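Local coordinates for protein probable thiosulfate sulfurtransferase (Thermus thermophilus, PDB 2EG4) that binds a zinc ion and probably transfers sulfur from thiosulfate to an acceptor such as cyanide, as rhodaneses do, at residues E69-S73 with R74-T78. Sequence-based numbering, arbitrary orientation.
Sequences EGLTS and RLCRT
T72 caps the helix that starts at S73: its OG1 takes the L75 backbone N-H at 2.9 Å with an N-H...O angle of 152°. The hydroxyl can do this because chi1 of 68° sets OG1 between the T72 backbone N and carbonyl carbon, within reach of that N-H, where it also lies 3.1 Å from L75 CB. The same hydroxyl is also hydrogen-bonded to D68 OD2, the oxygen that forms a salt bridge with R74 NE. R74 reaches that side by running its extended chain past the threonine, CG coming to 3.4 Å from T72 OG1. Replacing T72 with a valine would probably leave the L75 N-H without its cap and D68 without one of its partners. This is the loop joining strand 64-67 to helix 73-84 of the first rhodanese-like domain, a beta-alpha connection at its parallel sheet. The first helical hydrogen bonds run from C76 N to T72 O (3.1 Å) and from R77 N to S73 O (2.9 Å). On another side L71 CD1 rests on C76 SG at 3.6 Å, and both side chains pack against L91 of strand 89-92 and V199 of helix 195-206. T78 OG1 and N grip R74 O from opposite faces of its carbonyl plane.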
loop_
_atom_site.group_PDB
_atom_site.type_symbol
_atom_site.label_atom_id
_atom_site.label_comp_id
_atom_site.label_asym_id
_atom_site.label_seq_id
_atom_site.Cartn_x
_atom_site.Cartn_y
_atom_site.Cartn_z
ATOM N N GLU A 69 13.298 0.731 -6.689
ATOM C CA GLU A 69 13.630 0.835 -8.100
ATOM C C GLU A 69 12.322 0.713 -8.880
ATOM O O GLU A 69 11.865 -0.392 -9.206
ATOM C CB GLU A 69 14.615 -0.271 -8.463
ATOM C CG GLU A 69 15.146 -0.180 -9.907
ATOM C CD GLU A 69 15.634 1.219 -10.221
ATOM O OE1 GLU A 69 16.437 1.758 -9.428
ATOM O OE2 GLU A 69 15.209 1.793 -11.252
ATOM N N GLY A 70 11.729 1.864 -9.150
ATOM C CA GLY A 70 10.458 1.895 -9.854
ATOM C C GLY A 70 9.296 1.886 -8.877
ATOM O O GLY A 70 9.476 1.735 -7.658
ATOM N N LEU A 71 8.089 2.034 -9.416
ATOM C CA LEU A 71 6.882 2.062 -8.592
ATOM C C LEU A 71 6.427 0.636 -8.318
ATOM O O LEU A 71 5.474 0.145 -8.922
ATOM C CB LEU A 71 5.784 2.831 -9.328
ATOM C CG LEU A 71 4.520 3.151 -8.526
ATOM C CD1 LEU A 71 4.772 4.178 -7.436
ATOM C CD2 LEU A 71 3.471 3.693 -9.522
ATOM N N THR A 72 7.090 -0.005 -7.364
ATOM C CA THR A 72 6.824 -1.393 -7.023
ATOM C C THR A 72 5.670 -1.589 -6.043
ATOM O O THR A 72 5.288 -0.669 -5.307
ATOM C CB THR A 72 8.073 -2.020 -6.421
ATOM O OG1 THR A 72 8.304 -1.409 -5.149
ATOM C CG2 THR A 72 9.292 -1.766 -7.309
ATOM N N SER A 73 5.108 -2.796 -6.038
ATOM C CA SER A 73 4.011 -3.065 -5.132
ATOM C C SER A 73 4.575 -3.102 -3.704
ATOM O O SER A 73 3.889 -2.697 -2.776
ATOM C CB SER A 73 3.305 -4.385 -5.486
ATOM O OG SER A 73 4.138 -5.492 -5.244
ATOM N N ARG A 74 5.822 -3.542 -3.537
ATOM C CA ARG A 74 6.385 -3.556 -2.177
ATOM C C ARG A 74 6.583 -2.116 -1.681
ATOM O O ARG A 74 6.333 -1.826 -0.521
ATOM C CB ARG A 74 7.693 -4.365 -2.096
ATOM C CG ARG A 74 8.851 -3.764 -2.826
ATOM C CD ARG A 74 10.003 -4.771 -2.990
ATOM N NE ARG A 74 10.969 -4.207 -3.918
ATOM C CZ ARG A 74 11.693 -4.888 -4.797
ATOM N NH1 ARG A 74 11.573 -6.209 -4.905
ATOM N NH2 ARG A 74 12.564 -4.236 -5.561
ATOM N N LEU A 75 6.991 -1.203 -2.563
ATOM C CA LEU A 75 7.140 0.192 -2.166
ATOM C C LEU A 75 5.794 0.804 -1.764
ATOM O O LEU A 75 5.677 1.416 -0.721
ATOM C CB LEU A 75 7.745 1.006 -3.323
ATOM C CG LEU A 75 7.700 2.532 -3.181
ATOM C CD1 LEU A 75 8.604 2.973 -2.021
ATOM C CD2 LEU A 75 8.164 3.182 -4.489
ATOM N N CYS A 76 4.768 0.610 -2.582
ATOM C CA CYS A 76 3.480 1.209 -2.273
ATOM C C CYS A 76 2.757 0.573 -1.089
ATOM O O CYS A 76 2.125 1.279 -0.316
ATOM C CB CYS A 76 2.621 1.202 -3.524
ATOM S SG CYS A 76 3.307 2.239 -4.841
ATOM N N ARG A 77 2.877 -0.731 -0.899
ATOM C CA ARG A 77 2.182 -1.302 0.261
ATOM C C ARG A 77 2.887 -0.832 1.529
ATOM O O ARG A 77 2.244 -0.518 2.515
ATOM C CB ARG A 77 2.150 -2.826 0.224
ATOM C CG ARG A 77 1.063 -3.387 1.175
ATOM C CD ARG A 77 1.162 -4.917 1.297
ATOM N NE ARG A 77 -0.006 -5.513 1.964
ATOM C CZ ARG A 77 0.040 -6.234 3.082
ATOM N NH1 ARG A 77 1.205 -6.461 3.701
ATOM N NH2 ARG A 77 -1.075 -6.774 3.560
ATOM N N THR A 78 4.214 -0.728 1.473
ATOM C CA THR A 78 4.944 -0.259 2.635
ATOM C C THR A 78 4.595 1.213 2.887
ATOM O O THR A 78 4.330 1.588 4.025
ATOM C CB THR A 78 6.471 -0.469 2.452
ATOM O OG1 THR A 78 6.724 -1.867 2.192
ATOM C CG2 THR A 78 7.220 -0.090 3.742
#